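Local structure of DUF4785 domain-containing protein (Legionella pneumophila subsp. pneumophila, 4KH9) at residues Lys10-Glu15 / Glu230-Gly235; Pro69-Arg74 / Leu125-Glu130. The protein is of unknown function but binds calcium, and is built as three domains of the DUF4785 family, the second and third related to E-set beta domains. All coordinates share one frame; numbering follows the deposited sequence. Where two conformers were deposited one is given.

Interaction 1: Lys10-Glu15 / Glu230-Gly235; sequences KAYECE and ELNDRG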
# COMPACT_ATOMS: atom_id res chain seq x y z
N LYS A 10 -20.07 10.44 6.52
CA LYS A 10 -19.60 11.33 5.48
C LYS A 10 -20.12 10.81 4.13
O LYS A 10 -20.00 9.62 3.84
CB LYS A 10 -18.05 11.42 5.53
CG LYS A 10 -17.38 12.19 4.39
CD LYS A 10 -17.48 13.69 4.47
CE LYS A 10 -16.60 14.28 3.40
NZ LYS A 10 -16.90 15.70 3.16
N ALA A 11 -20.73 11.68 3.34
CA ALA A 11 -21.23 11.29 2.02
C ALA A 11 -20.10 11.33 0.99
O ALA A 11 -19.10 12.04 1.19
CB ALA A 11 -22.37 12.21 1.59
N TYR A 12 -20.23 10.54 -0.09
CA TYR A 12 -19.29 10.54 -1.20
C TYR A 12 -20.08 10.40 -2.52
O TYR A 12 -21.21 9.91 -2.52
CB TYR A 12 -18.20 9.46 -1.05
CG TYR A 12 -18.67 8.03 -1.21
CD1 TYR A 12 -19.27 7.36 -0.15
CD2 TYR A 12 -18.44 7.32 -2.39
CE1 TYR A 12 -19.70 6.03 -0.28
CE2 TYR A 12 -18.83 5.98 -2.52
CZ TYR A 12 -19.46 5.34 -1.46
OH TYR A 12 -19.87 4.03 -1.57
N GLU A 13 -19.50 10.90 -3.61
CA GLU A 13 -20.08 10.81 -4.95
C GLU A 13 -19.65 9.49 -5.52
O GLU A 13 -18.46 9.25 -5.69
CB GLU A 13 -19.66 12.01 -5.84
CG GLU A 13 -20.15 13.37 -5.36
CD GLU A 13 -19.84 14.55 -6.26
OE1 GLU A 13 -19.89 14.40 -7.50
OE2 GLU A 13 -19.60 15.66 -5.72
N CYS A 14 -20.62 8.59 -5.71
CA CYS A 14 -20.36 7.24 -6.19
C CYS A 14 -20.90 7.05 -7.58
O CYS A 14 -22.08 7.31 -7.83
CB CYS A 14 -20.97 6.23 -5.23
SG CYS A 14 -20.33 4.55 -5.46
N GLU A 15 -20.03 6.59 -8.50
CA GLU A 15 -20.36 6.35 -9.91
C GLU A 15 -20.86 4.94 -10.14
O GLU A 15 -21.74 4.74 -10.98
CB GLU A 15 -19.15 6.64 -10.83
CG GLU A 15 -17.87 5.87 -10.49
CD GLU A 15 -16.67 6.10 -11.39
OE1 GLU A 15 -16.67 7.06 -12.18
OE2 GLU A 15 -15.69 5.32 -11.25
N GLU A 230 -12.04 12.82 -0.60
CA GLU A 230 -13.49 12.55 -0.59
C GLU A 230 -13.88 11.54 -1.66
O GLU A 230 -15.06 11.20 -1.77
CB GLU A 230 -14.30 13.85 -0.77
CG GLU A 230 -14.20 14.77 0.43
CD GLU A 230 -14.97 16.07 0.28
OE1 GLU A 230 -16.21 16.05 0.45
OE2 GLU A 230 -14.33 17.11 0.01
N LEU A 231 -12.90 11.04 -2.40
CA LEU A 231 -13.10 10.11 -3.49
C LEU A 231 -13.17 8.66 -3.04
O LEU A 231 -12.50 8.26 -2.08
CB LEU A 231 -11.98 10.23 -4.53
CG LEU A 231 -11.67 11.60 -5.11
CD1 LEU A 231 -10.54 11.49 -6.11
CD2 LEU A 231 -12.91 12.24 -5.79
N ASN A 232 -13.97 7.88 -3.77
CA ASN A 232 -14.16 6.45 -3.58
C ASN A 232 -12.92 5.74 -4.16
O ASN A 232 -12.56 5.97 -5.31
CB ASN A 232 -15.49 6.01 -4.23
CG ASN A 232 -15.75 4.53 -4.27
OD1 ASN A 232 -15.12 3.73 -3.59
ND2 ASN A 232 -16.70 4.11 -5.08
N ASP A 233 -12.24 4.91 -3.36
CA ASP A 233 -11.04 4.21 -3.81
C ASP A 233 -11.34 2.93 -4.63
O ASP A 233 -10.42 2.39 -5.24
CB ASP A 233 -10.14 3.86 -2.61
CG ASP A 233 -9.57 5.08 -1.91
OD1 ASP A 233 -9.43 6.14 -2.56
OD2 ASP A 233 -9.19 4.96 -0.75
N ARG A 234 -12.61 2.47 -4.65
CA ARG A 234 -13.13 1.30 -5.38
C ARG A 234 -12.26 0.03 -5.15
O ARG A 234 -11.87 -0.67 -6.10
CB ARG A 234 -13.27 1.59 -6.89
CG ARG A 234 -14.18 2.76 -7.23
CD ARG A 234 -14.44 2.82 -8.71
NE ARG A 234 -15.33 1.73 -9.12
CZ ARG A 234 -15.72 1.50 -10.37
NH1 ARG A 234 -15.30 2.28 -11.35
NH2 ARG A 234 -16.51 0.47 -10.64
N GLY A 235 -11.99 -0.27 -3.89
CA GLY A 235 -11.21 -1.43 -3.49
C GLY A 235 -9.70 -1.26 -3.55
O GLY A 235 -8.98 -2.04 -2.92
O HOH W 1 -16.90 12.26 -3.45
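The contact lies where the central and C-terminal domains meet: the loop Lys-10 to Glu-15, which links edge strands 2-3 and 25-29 of the two C-terminal sheets, meets Glu-230 to Gly-235, the loop between strands 220-226 and 238-248 of the central E-set domain. A salt bridge closes each end of the contact. At one, Lys-10 NZ lies 2.8 Å from Glu-230 OE1, reaching that oxygen from above the carboxylate plane, while the two side chains cross at about a right angle. At the other, Glu-15 OE2 stands 3.1 Å from Arg-234 NH1, with carboxylate and guanidinium planes 83° apart, a single-oxygen contact and not a flat two-pronged pair. Between them, CB of Asn-232 approaches the Tyr-12 ring obliquely, 3.7 Å from CD2, with ring and amide planes 68° apart. With CG anti to the backbone N (chi1 172°), the Asn-232 side chain reaches across the contact; ND2 lies 3.7 Å from Cys-14 SG, the sulfur of the Cys-14 to Cys-17 disulfide. Asn-232 OD1 turns back on its own loop to accept from Arg-234 N at 3.0 Å, an Asx turn, and ND2 donates to the Gly-355 carbonyl. Tyr-12 OH is hydrogen-bonded to Asp-353 OD2. One water links the backbones, accepting from Glu-13 N and donating to Glu-230 O. The buried centre therefore pairs an aromatic ring with an amide whose oxygen and nitrogen both have hydrogen-bond partners, whereas the charged pairs involve more open residues, where solvent would be expected to weaken their attraction.

Interaction 2: Pro69-Arg74 / Leu125-Glu130; sequences PGAVVR and LQIKPE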
# COMPACT_ATOMS: atom_id res chain seq x y z
N PRO A 69 28.79 -4.67 -4.92
CA PRO A 69 28.85 -5.16 -6.30
C PRO A 69 27.57 -5.91 -6.69
O PRO A 69 26.80 -6.38 -5.83
CB PRO A 69 30.07 -6.08 -6.29
CG PRO A 69 30.22 -6.53 -4.89
CD PRO A 69 29.75 -5.38 -4.05
N GLY A 70 27.35 -6.02 -8.00
CA GLY A 70 26.24 -6.81 -8.52
C GLY A 70 24.86 -6.23 -8.34
O GLY A 70 23.89 -6.99 -8.24
N ALA A 71 24.73 -4.89 -8.39
CA ALA A 71 23.43 -4.27 -8.33
C ALA A 71 22.65 -4.56 -9.60
O ALA A 71 23.24 -4.78 -10.66
CB ALA A 71 23.55 -2.76 -8.12
N VAL A 72 21.31 -4.60 -9.49
CA VAL A 72 20.45 -4.87 -10.64
C VAL A 72 19.77 -3.55 -11.07
O VAL A 72 19.24 -2.84 -10.23
CB VAL A 72 19.44 -5.99 -10.32
CG1 VAL A 72 18.53 -6.26 -11.51
CG2 VAL A 72 20.18 -7.29 -9.90
N VAL A 73 19.87 -3.21 -12.35
CA VAL A 73 19.36 -1.94 -12.91
C VAL A 73 18.31 -2.23 -13.99
O VAL A 73 18.52 -3.07 -14.86
CB VAL A 73 20.52 -1.07 -13.45
CG1 VAL A 73 20.02 0.26 -14.03
CG2 VAL A 73 21.57 -0.80 -12.35
N ARG A 74 17.17 -1.50 -13.91
CA ARG A 74 16.08 -1.61 -14.88
C ARG A 74 15.71 -0.23 -15.41
O ARG A 74 15.47 0.69 -14.63
CB ARG A 74 14.87 -2.32 -14.26
CG ARG A 74 13.71 -2.56 -15.25
CD ARG A 74 12.60 -3.42 -14.70
NE ARG A 74 11.96 -2.87 -13.50
CZ ARG A 74 12.13 -3.36 -12.27
NH1 ARG A 74 12.95 -4.38 -12.06
NH2 ARG A 74 11.50 -2.81 -11.24
N LEU A 125 19.83 -5.18 -16.42
CA LEU A 125 21.12 -5.83 -16.28
C LEU A 125 21.54 -5.94 -14.85
O LEU A 125 21.18 -5.13 -14.00
CB LEU A 125 22.25 -5.10 -17.09
CG LEU A 125 22.86 -3.84 -16.47
CD1 LEU A 125 24.31 -3.67 -16.90
CD2 LEU A 125 22.02 -2.57 -16.77
N GLN A 126 22.39 -6.92 -14.60
CA GLN A 126 23.07 -7.00 -13.33
C GLN A 126 24.51 -6.60 -13.61
O GLN A 126 25.14 -7.17 -14.51
CB GLN A 126 22.94 -8.37 -12.68
CG GLN A 126 23.61 -8.39 -11.31
CD GLN A 126 23.38 -9.68 -10.55
OE1 GLN A 126 23.40 -10.80 -11.12
NE2 GLN A 126 23.25 -9.54 -9.25
N ILE A 127 25.02 -5.63 -12.87
CA ILE A 127 26.37 -5.12 -13.07
C ILE A 127 27.37 -6.21 -12.67
O ILE A 127 27.22 -6.80 -11.59
CB ILE A 127 26.63 -3.78 -12.31
CG1 ILE A 127 25.58 -2.73 -12.70
CG2 ILE A 127 28.06 -3.27 -12.60
CD1 ILE A 127 25.61 -1.43 -11.82
N LYS A 128 28.38 -6.48 -13.55
CA LYS A 128 29.42 -7.47 -13.25
C LYS A 128 30.13 -7.12 -11.94
O LYS A 128 30.50 -5.94 -11.76
CB LYS A 128 30.45 -7.55 -14.38
CG LYS A 128 29.92 -8.11 -15.67
CD LYS A 128 31.04 -8.23 -16.71
CE LYS A 128 31.65 -6.93 -17.17
NZ LYS A 128 32.66 -7.18 -18.24
N PRO A 129 30.31 -8.10 -11.01
CA PRO A 129 30.96 -7.82 -9.72
C PRO A 129 32.37 -7.22 -9.86
O PRO A 129 32.78 -6.51 -8.96
CB PRO A 129 31.01 -9.21 -9.05
CG PRO A 129 29.79 -9.91 -9.59
CD PRO A 129 29.87 -9.52 -11.06
N GLU A 130 33.05 -7.45 -10.99
CA GLU A 130 34.40 -6.96 -11.25
C GLU A 130 34.42 -5.46 -11.48
O GLU A 130 35.47 -4.84 -11.29
CB GLU A 130 35.04 -7.69 -12.46
CG GLU A 130 34.49 -7.31 -13.82
CD GLU A 130 34.90 -8.23 -14.95
OE1 GLU A 130 34.77 -9.47 -14.79
OE2 GLU A 130 35.27 -7.72 -16.03
O HOH W 2 29.40 -4.79 -9.60
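Pro-69 to Arg-74 and Leu-125 to Glu-130 run antiparallel and zip together through a short beta ladder that gives way to loop at Ala-71 and Ile-127. Val-73 and Leu-125 form a hydrogen-bonded pair, N to O in both directions at 2.9 Å; Val-72 and Gln-126 form the adjoining non-hydrogen-bonded pair, their CA atoms 4.3 Å apart. One more backbone bond follows just past the ladder, Ile-127 N to Ala-71 O, 3.0 Å. Beyond it Gly-70, with positive phi, brings its CA within 3.2 Å of Ile-127 O in a CA-H...O contact, and a water joins Gly-70 N to Lys-128 O.

Gln-126 runs extended from a CG anti to its backbone N (chi1 -177°), crossing Val-72 obliquely with NE2 and CG each 3.9 Å from Val-72 CG2. NE2 donates to Gly-70 O, 2.8 Å away; Gly-70 O lies near the plane of the Gln-126 amide (12° out of it), while NE2 is tilted 21° from the Gly-70 carbonyl plane. A side chain thus supplies a further link where the regular backbone pairing has stopped. On the face carrying Val-73 and Leu-125 the contacts are apolar: Leu-125 CD2 rests 3.9 Å from Val-73 CB, and the CD1 tip of Ile-127 reaches Val-73 CG2. At the loop end, Pro-69 CB touches Pro-129 near its CB and carbonyl oxygen.

Strand 123-126 is outermost in a four-stranded antiparallel sheet of the N-terminal domain, and this contact joins it to strand 72-77. The other edge of 72-77 pairs with strand 150-156, through backbone bonds of Val-72 with Leu-156 and of Arg-74 with Ser-154. Leu-125 also packs on Leu-98, and Gln-126 on Phe-159.

How the interactions relate
From the N terminus the chain leaves strand 2-3 and soon enters the loop Lys-10 to Glu-15, the first half of interaction 1, whose partner comes more than 200 residues later. Within that span it adds strand 25-29 to a C-terminal sheet, builds the N-terminal domain, where interaction 2 closes a much shorter loop between 69-74 and 125-130, and lays down most of the central sheet. The second contact is thus enclosed by the first in sequence, without crossing it. Their centres are 44 Å apart, on opposite sides of the chain's centre. Interaction 2 joins neighbouring strands of one sheet; interaction 1 ties the loop between C-terminal-sheet strands 2-3 and 25-29 to the central domain, beside Asp-353 and Gly-355.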